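Local coordinates for response regulator receiver modulated diguanylate cyclase with PAS/PAC sensor (Desulfovibrio desulfuricans subsp. desulfuricans str., PDB 3CG0) that serves as the phosphorylatable receiver module of a multidomain sensor protein, and probably regulates its diguanylate cyclase output, which would make cyclic di-GMP, at the interface of chains A and B and the interface of chains C and B. Coordinates in Å, arbitrary orientation; residue numbers count along the deposited sequence, not the author numbering. Chains: chain A/B/C, Response regulator receiver modulated diguanylate cyclase with PAS/PAC sensor.

Contact 1: the interface of chains A and B. Residues chain A 63, 92, 97, 108-111; chain B 62, 87-92.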
loop_
_atom_site.group_PDB
_atom_site.type_symbol
_atom_site.label_atom_id
_atom_site.label_comp_id
_atom_site.label_asym_id
_atom_site.label_seq_id
_atom_site.Cartn_x
_atom_site.Cartn_y
_atom_site.Cartn_z
ATOM N N MET A 63 -5.600 -4.899 -5.149
ATOM C CA MET A 63 -4.646 -5.921 -4.701
ATOM C C MET A 63 -5.318 -7.280 -4.827
ATOM O O MET A 63 -6.153 -7.660 -4.003
ATOM C CB MET A 63 -4.226 -5.654 -3.243
ATOM C CG MET A 63 -3.397 -6.755 -2.530
ATOM S SD MET A 63 -1.659 -6.882 -3.026
ATOM C CE MET A 63 -1.727 -8.251 -4.199
ATOM N N GLN A 92 -2.533 1.187 4.171
ATOM C CA GLN A 92 -1.217 0.997 4.833
ATOM C C GLN A 92 -0.338 2.239 5.030
ATOM O O GLN A 92 0.611 2.500 4.277
ATOM C CB GLN A 92 -0.418 -0.211 4.290
ATOM C CG GLN A 92 -0.155 -0.284 2.790
ATOM C CD GLN A 92 0.807 -1.414 2.434
ATOM O OE1 GLN A 92 0.943 -2.393 3.177
ATOM N NE2 GLN A 92 1.470 -1.287 1.288
ATOM N N PHE A 97 3.333 0.794 10.267
ATOM C CA PHE A 97 4.726 0.339 10.297
ATOM C C PHE A 97 5.523 0.824 11.509
ATOM O O PHE A 97 6.572 0.256 11.822
ATOM C CB PHE A 97 5.452 0.680 8.989
ATOM C CG PHE A 97 4.973 -0.119 7.816
ATOM C CD1 PHE A 97 5.340 -1.458 7.668
ATOM C CD2 PHE A 97 4.127 0.451 6.873
ATOM C CE1 PHE A 97 4.881 -2.211 6.588
ATOM C CE2 PHE A 97 3.663 -0.300 5.792
ATOM C CZ PHE A 97 4.036 -1.632 5.651
ATOM N N TYR A 108 9.501 -8.038 6.130
ATOM C CA TYR A 108 8.244 -7.774 5.459
ATOM C C TYR A 108 8.332 -8.248 4.016
ATOM O O TYR A 108 9.312 -7.959 3.321
ATOM C CB TYR A 108 7.893 -6.277 5.476
ATOM C CG TYR A 108 7.895 -5.602 6.836
ATOM C CD1 TYR A 108 6.704 -5.371 7.520
ATOM C CD2 TYR A 108 9.086 -5.151 7.414
ATOM C CE1 TYR A 108 6.701 -4.744 8.763
ATOM C CE2 TYR A 108 9.097 -4.530 8.643
ATOM C CZ TYR A 108 7.908 -4.331 9.318
ATOM O OH TYR A 108 7.935 -3.705 10.532
ATOM N N LEU A 109 7.304 -8.963 3.573
ATOM C CA LEU A 109 7.229 -9.460 2.200
ATOM C C LEU A 109 5.955 -8.955 1.565
ATOM O O LEU A 109 4.872 -9.157 2.094
ATOM C CB LEU A 109 7.281 -10.992 2.152
ATOM C CG LEU A 109 8.583 -11.664 2.595
ATOM C CD1 LEU A 109 8.380 -13.146 2.785
ATOM C CD2 LEU A 109 9.733 -11.393 1.608
ATOM N N ALA A 110 6.099 -8.279 0.429
ATOM C CA ALA A 110 4.965 -7.739 -0.311
ATOM C C ALA A 110 4.231 -8.823 -1.089
ATOM O O ALA A 110 4.870 -9.662 -1.732
ATOM C CB ALA A 110 5.449 -6.645 -1.258
ATOM N N LYS A 111 2.897 -8.804 -1.026
ATOM C CA LYS A 111 2.035 -9.621 -1.897
ATOM C C LYS A 111 2.048 -9.037 -3.300
ATOM O O LYS A 111 1.915 -7.826 -3.442
ATOM C CB LYS A 111 0.587 -9.596 -1.413
ATOM C CG LYS A 111 0.267 -10.556 -0.289
ATOM C CD LYS A 111 -0.735 -9.921 0.660
ATOM C CE LYS A 111 -2.134 -10.440 0.483
ATOM N NZ LYS A 111 -2.978 -9.993 1.633
ATOM N N ILE B 62 -0.197 -7.934 7.783
ATOM C CA ILE B 62 -0.062 -6.677 8.554
ATOM C C ILE B 62 -1.384 -5.869 8.611
ATOM O O ILE B 62 -1.630 -5.124 9.560
ATOM C CB ILE B 62 1.150 -5.806 8.089
ATOM C CG1 ILE B 62 1.549 -4.794 9.175
ATOM C CG2 ILE B 62 0.867 -5.104 6.766
ATOM C CD1 ILE B 62 2.866 -4.083 8.921
ATOM N N PHE B 87 5.955 -10.344 8.407
ATOM C CA PHE B 87 4.765 -9.611 8.014
ATOM C C PHE B 87 4.573 -9.646 6.514
ATOM O O PHE B 87 5.521 -9.498 5.742
ATOM C CB PHE B 87 4.827 -8.166 8.482
ATOM C CG PHE B 87 4.367 -7.950 9.888
ATOM C CD1 PHE B 87 3.084 -8.312 10.282
ATOM C CD2 PHE B 87 5.206 -7.327 10.813
ATOM C CE1 PHE B 87 2.648 -8.077 11.591
ATOM C CE2 PHE B 87 4.791 -7.090 12.122
ATOM C CZ PHE B 87 3.505 -7.462 12.510
ATOM N N ILE B 88 3.314 -9.815 6.128
ATOM C CA ILE B 88 2.889 -9.883 4.755
ATOM C C ILE B 88 2.131 -8.590 4.429
ATOM O O ILE B 88 1.130 -8.252 5.057
ATOM C CB ILE B 88 2.069 -11.169 4.526
ATOM C CG1 ILE B 88 2.996 -12.383 4.641
ATOM C CG2 ILE B 88 1.441 -11.184 3.158
ATOM C CD1 ILE B 88 2.252 -13.684 4.697
ATOM N N THR B 89 2.672 -7.833 3.485
ATOM C CA THR B 89 2.147 -6.515 3.168
ATOM C C THR B 89 1.591 -6.507 1.742
ATOM O O THR B 89 1.685 -7.506 1.029
ATOM C CB THR B 89 3.255 -5.444 3.313
ATOM O OG1 THR B 89 4.263 -5.662 2.324
ATOM C CG2 THR B 89 3.913 -5.518 4.680
ATOM N N SER B 90 0.976 -5.403 1.336
ATOM C CA SER B 90 0.575 -5.225 -0.054
ATOM C C SER B 90 1.693 -4.504 -0.808
ATOM O O SER B 90 2.487 -3.770 -0.204
ATOM C CB SER B 90 -0.735 -4.439 -0.133
ATOM O OG SER B 90 -1.724 -5.034 0.691
ATOM N N SER B 91 1.768 -4.718 -2.122
ATOM C CA SER B 91 2.767 -4.025 -2.941
ATOM C C SER B 91 2.164 -2.795 -3.624
ATOM O O SER B 91 2.373 -2.574 -4.820
ATOM C CB SER B 91 3.383 -4.969 -3.977
ATOM O OG SER B 91 2.376 -5.567 -4.777
ATOM N N GLN B 92 1.432 -1.996 -2.848
ATOM C CA GLN B 92 0.694 -0.843 -3.360
ATOM C C GLN B 92 1.599 0.380 -3.599
ATOM O O GLN B 92 1.550 1.370 -2.862
ATOM C CB GLN B 92 -0.462 -0.510 -2.412
ATOM C CG GLN B 92 -1.603 0.263 -3.049
ATOM C CD GLN B 92 -2.783 0.407 -2.115
ATOM O OE1 GLN B 92 -3.587 -0.513 -1.973
ATOM N NE2 GLN B 92 -2.896 1.566 -1.471
#
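Strand 107-111 of chain A runs parallel to strand 85-90 of chain B, from A:Tyr108 beside B:Phe87 to A:Lys111 beside B:Ser90. The rungs alternate in direction: the A:Leu109 N-H points almost along the carbonyl axis of B:Phe87 O (2.9 Å), B:Thr89 N returns a bond to A:Leu109 O, and A:Lys111 N donates to B:Thr89 O at 2.7 Å. The hydroxyl of the poorly ordered B:Ser91 prolongs the ladder, meeting A:Lys111 O in its carbonyl plane. On one face of the sheet, A:Tyr108 lies alongside B:Phe87 and points the same way, its CD1 3.5 Å from B:Phe87 CB. The B:Thr89 methyl CG2, anti to the carbonyl carbon, meets the edge of the A:Phe97 ring in plane; B:Ile62 CD1 reaches A:Phe97 CE1 (3.6 Å). On the other face the bent aliphatic stem of A:Lys111 crosses B:Ile88 at about a right angle, A:Lys111 CD lying 3.5 Å from B:Ile88 CG2. A:Gln92, poorly ordered, reaches B:Ser90 O from above its carbonyl plane through NE2. Strand 107-111 of chain A thus extends chain B's sheet beside strand 85-90, with A:Phe97 of helix 94-101 packing over it, suggesting a segment swap in line with this receiver domain's alternate fold.

Contact 2: the interface of chains A and B. Residues chain A 17-18, 41-42, 65-66, 111; chain B 16-21, 24.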
loop_
_atom_site.group_PDB
_atom_site.type_symbol
_atom_site.label_atom_id
_atom_site.label_comp_id
_atom_site.label_asym_id
_atom_site.label_seq_id
_atom_site.Cartn_x
_atom_site.Cartn_y
_atom_site.Cartn_z
ATOM N N ASP A 17 -10.843 -10.041 -2.323
ATOM C CA ASP A 17 -10.333 -11.265 -1.694
ATOM C C ASP A 17 -10.484 -11.295 -0.157
ATOM O O ASP A 17 -10.591 -12.372 0.449
ATOM C CB ASP A 17 -8.873 -11.474 -2.085
ATOM C CG ASP A 17 -8.388 -12.882 -1.802
ATOM O OD1 ASP A 17 -9.229 -13.811 -1.803
ATOM O OD2 ASP A 17 -7.172 -13.056 -1.561
ATOM N N GLY A 18 -10.498 -10.113 0.459
ATOM C CA GLY A 18 -10.593 -9.974 1.917
ATOM C C GLY A 18 -11.923 -10.433 2.476
ATOM O O GLY A 18 -12.965 -9.933 2.071
ATOM N N ASP A 41 -13.378 -13.633 -5.412
ATOM C CA ASP A 41 -12.064 -13.495 -4.772
ATOM C C ASP A 41 -10.922 -13.543 -5.787
ATOM O O ASP A 41 -9.744 -13.561 -5.411
ATOM C CB ASP A 41 -11.875 -14.577 -3.704
ATOM C CG ASP A 41 -12.213 -15.960 -4.218
ATOM O OD1 ASP A 41 -11.279 -16.713 -4.570
ATOM O OD2 ASP A 41 -13.420 -16.289 -4.284
ATOM N N ASN A 42 -11.282 -13.567 -7.070
ATOM C CA ASN A 42 -10.317 -13.527 -8.154
ATOM C C ASN A 42 -10.897 -12.843 -9.384
ATOM O O ASN A 42 -12.097 -12.865 -9.606
ATOM C CB ASN A 42 -9.785 -14.932 -8.504
ATOM C CG ASN A 42 -10.775 -15.761 -9.293
ATOM O OD1 ASN A 42 -10.683 -15.857 -10.518
ATOM N ND2 ASN A 42 -11.739 -16.353 -8.596
ATOM N N CYS A 65 -4.830 -11.451 -5.741
ATOM C CA CYS A 65 -4.160 -12.717 -6.035
ATOM C C CYS A 65 -4.921 -13.460 -7.133
ATOM O O CYS A 65 -6.147 -13.350 -7.241
ATOM C CB CYS A 65 -4.068 -13.589 -4.780
ATOM S SG CYS A 65 -3.143 -12.840 -3.422
ATOM N N GLY A 66 -4.192 -14.223 -7.939
ATOM C CA GLY A 66 -4.782 -14.935 -9.061
ATOM C C GLY A 66 -4.006 -14.623 -10.318
ATOM O O GLY A 66 -2.946 -13.991 -10.252
ATOM N N LYS A 111 2.897 -8.804 -1.026
ATOM C CA LYS A 111 2.035 -9.621 -1.897
ATOM C C LYS A 111 2.048 -9.037 -3.300
ATOM O O LYS A 111 1.915 -7.826 -3.442
ATOM C CB LYS A 111 0.587 -9.596 -1.413
ATOM C CG LYS A 111 0.267 -10.556 -0.289
ATOM C CD LYS A 111 -0.735 -9.921 0.660
ATOM C CE LYS A 111 -2.134 -10.440 0.483
ATOM N NZ LYS A 111 -2.978 -9.993 1.633
ATOM N N GLU B 16 -4.138 -14.610 7.643
ATOM C CA GLU B 16 -4.319 -13.842 6.413
ATOM C C GLU B 16 -5.805 -13.632 6.171
ATOM O O GLU B 16 -6.588 -14.571 6.222
ATOM C CB GLU B 16 -3.601 -14.533 5.226
ATOM C CG GLU B 16 -3.974 -14.073 3.817
ATOM C CD GLU B 16 -3.677 -12.616 3.558
ATOM O OE1 GLU B 16 -2.495 -12.211 3.635
ATOM O OE2 GLU B 16 -4.628 -11.867 3.271
ATOM N N ASP B 17 -6.174 -12.379 5.928
ATOM C CA ASP B 17 -7.565 -11.985 5.738
ATOM C C ASP B 17 -8.110 -12.429 4.385
ATOM O O ASP B 17 -9.292 -12.716 4.266
ATOM C CB ASP B 17 -7.708 -10.463 5.895
ATOM C CG ASP B 17 -9.140 -9.969 5.682
ATOM O OD1 ASP B 17 -10.053 -10.423 6.413
ATOM O OD2 ASP B 17 -9.344 -9.114 4.788
ATOM N N GLY B 18 -7.237 -12.470 3.383
ATOM C CA GLY B 18 -7.606 -12.769 2.006
ATOM C C GLY B 18 -7.766 -14.253 1.801
ATOM O O GLY B 18 -6.885 -15.017 2.146
ATOM N N ARG B 19 -8.897 -14.637 1.214
ATOM C CA ARG B 19 -9.270 -16.045 1.055
ATOM C C ARG B 19 -8.321 -16.808 0.121
ATOM O O ARG B 19 -7.816 -17.883 0.477
ATOM C CB ARG B 19 -10.738 -16.161 0.598
ATOM C CG ARG B 19 -11.133 -17.528 -0.001
ATOM C CD ARG B 19 -12.550 -17.961 0.382
ATOM N NE ARG B 19 -13.465 -16.837 0.571
ATOM C CZ ARG B 19 -14.562 -16.871 1.326
ATOM N NH1 ARG B 19 -14.900 -17.980 1.982
ATOM N NH2 ARG B 19 -15.324 -15.788 1.430
ATOM N N LEU B 20 -8.083 -16.257 -1.063
ATOM C CA LEU B 20 -7.197 -16.886 -2.024
ATOM C C LEU B 20 -5.737 -16.660 -1.635
ATOM O O LEU B 20 -4.891 -17.521 -1.887
ATOM C CB LEU B 20 -7.489 -16.364 -3.441
ATOM C CG LEU B 20 -6.692 -16.859 -4.661
ATOM C CD1 LEU B 20 -6.602 -18.387 -4.745
ATOM C CD2 LEU B 20 -7.302 -16.304 -5.939
ATOM N N ALA B 21 -5.448 -15.515 -1.008
ATOM C CA ALA B 21 -4.084 -15.204 -0.561
ATOM C C ALA B 21 -3.587 -16.227 0.447
ATOM O O ALA B 21 -2.458 -16.686 0.351
ATOM C CB ALA B 21 -3.996 -13.791 0.018
ATOM N N THR B 24 -3.119 -19.461 -1.553
ATOM C CA THR B 24 -1.893 -19.362 -2.355
ATOM C C THR B 24 -0.633 -19.584 -1.532
ATOM O O THR B 24 0.261 -20.300 -1.965
ATOM C CB THR B 24 -1.769 -18.003 -3.069
ATOM O OG1 THR B 24 -2.918 -17.793 -3.889
ATOM C CG2 THR B 24 -0.531 -17.970 -3.944
HETATM O O HOH W 1 -13.474 -13.842 0.358
#
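A:Asp17 belongs to the acidic pair of the receiver family, which in these domains normally helps to bind metal beside the phosphorylatable aspartate; here its carboxylate caps the start of helix 19-31 in chain B. With CG anti to the backbone N (chi1 -164°), both oxygens turn to successive amides of the first turn. A:Asp17 OD1 takes the B:Leu20 N-H on its syn lone pair, nearly straight at 2.8 Å (176° at H), while OD2 offers its syn lone pair to B:Ala21 N. The A:Asp17 carbonyl O accepts B:Arg19 N at 2.9 Å from above its plane, and a water joins that oxygen to B:Arg19 NE and NH2. The helix N-terminus would probably stabilise the carboxylate's negative charge. Beside this cap, B:Leu20 extends with CG anti to its backbone N (chi1 180°), putting B:Leu20 CD2 3.4 Å from A:Cys65 O and 3.7 Å from A:Asp41 O. The thiol of A:Cys65 rests against the B:Ala21 methyl, A:Cys65 SG to B:Ala21 CB 3.7 Å. Beyond it, A:Lys111 and B:Glu16 meet tip to tip in a salt bridge: A:Lys111 NZ stands 3.0 Å from both B:Glu16 OE1 and OE2, though both hydrogen bonds are weak. B:Glu16 OE2 also takes B:Gly18 N on its anti lone pair at 2.7 Å, which steadies the glutamate. Next to the cap, A:Gly18 and B:Gly18 pair as an antiparallel bridge.

Contact 3: the interface of chains C and B. Residues chain C 116-117, 120-121, 124; chain B 116-117, 120-121, 123-124.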
loop_
_atom_site.group_PDB
_atom_site.type_symbol
_atom_site.label_atom_id
_atom_site.label_comp_id
_atom_site.label_asym_id
_atom_site.label_seq_id
_atom_site.Cartn_x
_atom_site.Cartn_y
_atom_site.Cartn_z
ATOM N N ASP C 116 -24.047 16.929 1.106
ATOM C CA ASP C 116 -23.370 15.681 1.452
ATOM C C ASP C 116 -22.754 14.994 0.228
ATOM O O ASP C 116 -21.695 14.381 0.332
ATOM C CB ASP C 116 -24.290 14.740 2.258
ATOM C CG ASP C 116 -25.148 13.846 1.380
ATOM O OD1 ASP C 116 -24.894 12.619 1.344
ATOM O OD2 ASP C 116 -26.072 14.368 0.721
ATOM N N THR C 117 -23.405 15.139 -0.927
ATOM C CA THR C 117 -22.862 14.671 -2.200
ATOM C C THR C 117 -21.681 15.545 -2.610
ATOM O O THR C 117 -20.657 15.046 -3.067
ATOM C CB THR C 117 -23.913 14.705 -3.325
ATOM O OG1 THR C 117 -25.193 14.345 -2.796
ATOM C CG2 THR C 117 -23.533 13.737 -4.441
ATOM N N ARG C 120 -18.531 14.585 -0.437
ATOM C CA ARG C 120 -17.931 13.305 -0.820
ATOM C C ARG C 120 -17.276 13.339 -2.204
ATOM O O ARG C 120 -16.236 12.713 -2.409
ATOM C CB ARG C 120 -18.957 12.156 -0.735
ATOM C CG ARG C 120 -19.465 11.833 0.681
ATOM C CD ARG C 120 -18.342 11.873 1.719
ATOM N NE ARG C 120 -18.700 11.258 3.000
ATOM C CZ ARG C 120 -17.911 11.259 4.074
ATOM N NH1 ARG C 120 -18.311 10.672 5.198
ATOM N NH2 ARG C 120 -16.721 11.846 4.033
ATOM N N SER C 121 -17.888 14.064 -3.141
ATOM C CA SER C 121 -17.329 14.247 -4.481
ATOM C C SER C 121 -15.978 14.920 -4.446
ATOM O O SER C 121 -15.048 14.460 -5.099
ATOM C CB SER C 121 -18.268 15.083 -5.330
ATOM O OG SER C 121 -19.557 14.542 -5.259
ATOM N N MET C 124 -13.353 12.582 -2.751
ATOM C CA MET C 124 -12.991 11.529 -3.700
ATOM C C MET C 124 -12.194 12.040 -4.899
ATOM O O MET C 124 -11.300 11.358 -5.373
ATOM C CB MET C 124 -14.239 10.792 -4.189
ATOM C CG MET C 124 -14.839 9.749 -3.237
ATOM S SD MET C 124 -13.823 8.264 -3.088
ATOM C CE MET C 124 -12.970 8.569 -1.528
ATOM N N ASP B 116 -22.019 5.982 3.464
ATOM C CA ASP B 116 -22.436 7.209 2.759
ATOM C C ASP B 116 -21.601 7.439 1.510
ATOM O O ASP B 116 -22.131 7.729 0.448
ATOM C CB ASP B 116 -22.342 8.442 3.679
ATOM C CG ASP B 116 -22.532 9.771 2.927
ATOM O OD1 ASP B 116 -23.583 9.956 2.266
ATOM O OD2 ASP B 116 -21.634 10.642 3.012
ATOM N N THR B 117 -20.287 7.312 1.665
ATOM C CA THR B 117 -19.317 7.532 0.603
ATOM C C THR B 117 -19.416 6.434 -0.459
ATOM O O THR B 117 -19.231 6.696 -1.651
ATOM C CB THR B 117 -17.915 7.551 1.197
ATOM O OG1 THR B 117 -17.946 8.285 2.425
ATOM C CG2 THR B 117 -16.897 8.186 0.235
ATOM N N ARG B 120 -22.737 7.129 -2.454
ATOM C CA ARG B 120 -22.577 8.342 -3.255
ATOM C C ARG B 120 -21.612 8.143 -4.402
ATOM O O ARG B 120 -21.799 8.730 -5.462
ATOM C CB ARG B 120 -22.086 9.525 -2.411
ATOM C CG ARG B 120 -23.105 10.167 -1.501
ATOM C CD ARG B 120 -24.381 10.576 -2.204
ATOM N NE ARG B 120 -25.249 11.290 -1.271
ATOM C CZ ARG B 120 -26.576 11.321 -1.339
ATOM N NH1 ARG B 120 -27.262 12.009 -0.438
ATOM N NH2 ARG B 120 -27.218 10.663 -2.296
ATOM N N SER B 121 -20.569 7.343 -4.178
ATOM C CA SER B 121 -19.631 6.981 -5.244
ATOM C C SER B 121 -20.260 6.095 -6.293
ATOM O O SER B 121 -20.105 6.355 -7.491
ATOM C CB SER B 121 -18.373 6.343 -4.681
ATOM O OG SER B 121 -17.609 7.364 -4.059
ATOM N N GLU B 123 -23.478 5.908 -7.020
ATOM C CA GLU B 123 -24.500 6.639 -7.762
ATOM C C GLU B 123 -23.955 7.730 -8.695
ATOM O O GLU B 123 -24.545 7.972 -9.745
ATOM C CB GLU B 123 -25.609 7.175 -6.840
ATOM C CG GLU B 123 -25.222 8.341 -5.956
ATOM C CD GLU B 123 -26.352 9.346 -5.787
ATOM O OE1 GLU B 123 -27.503 8.914 -5.570
ATOM O OE2 GLU B 123 -26.091 10.569 -5.869
ATOM N N MET B 124 -22.846 8.375 -8.318
ATOM C CA MET B 124 -22.190 9.356 -9.185
ATOM C C MET B 124 -21.397 8.686 -10.290
ATOM O O MET B 124 -21.195 9.280 -11.351
ATOM C CB MET B 124 -21.261 10.275 -8.395
ATOM C CG MET B 124 -21.951 11.301 -7.498
ATOM S SD MET B 124 -20.683 12.177 -6.576
ATOM C CE MET B 124 -19.838 12.953 -7.980
#
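B:Met124 forms the apolar centre, its thioether lying over C:Thr117 and C:Ser121. Its chain is extended to SD and bends at chi3 (63°), so that B:Met124 CE packs 3.7 Å from C:Ser121 CB while B:Met124 SD lies 3.9 Å from C:Thr117 CG2. The packing is tight where C:Ser121 OG comes 2.9 Å from B:Met124 SD; that hydroxyl donates back to C:Thr117 O within its own helix. C:Met124, bent at chi2 and chi3, touches B:Ser121 OG more loosely. Further out, each threonine OG1 lies above one guanidinium face, offset toward its rim: B:Thr117 OG1 is 3.0 Å above the C:Arg120 plane, and C:Thr117 OG1 sits likewise at B:Arg120. At the rim each arginine bridges to Asp116 of the other chain, but unequally. B:Arg120 grips C:Asp116 side-on, B:Arg120 NE meeting C:Asp116 OD1 at 3.0 Å from above the carboxylate and NH1 reaching the syn lone pair of OD2. C:Arg120 instead sends NE to the anti lone pair of B:Asp116 OD2 (3.0 Å). C:Asp116 OD1 and B:Asp116 OD1 approach to 3.1 Å, probably unfavourable if both carboxylates were charged. All these residues lie on the last helix, 115-132, of each chain, packed helix to helix in a possible crystal contact.

Contacts 1 and 2 belong to one two-fold interface between chains A and B, their C-alpha centres about 13 Å apart. A:Lys111 joins them: its backbone ends strand 107-111 in contact 1, and its side chain reaches B:Glu16 in contact 2. The pairing thus places the lysine conserved in receiver domains next to an acidic residue of the partner, which suggests active sites built from both chains. The C-alpha centre of contact 3 lies about 29 Å from that of contact 1 and 28 Å from that of contact 2. Sharing no residues with them, it could join A–B-type pairs into the four-chain assembly, though it may be a crystal contact.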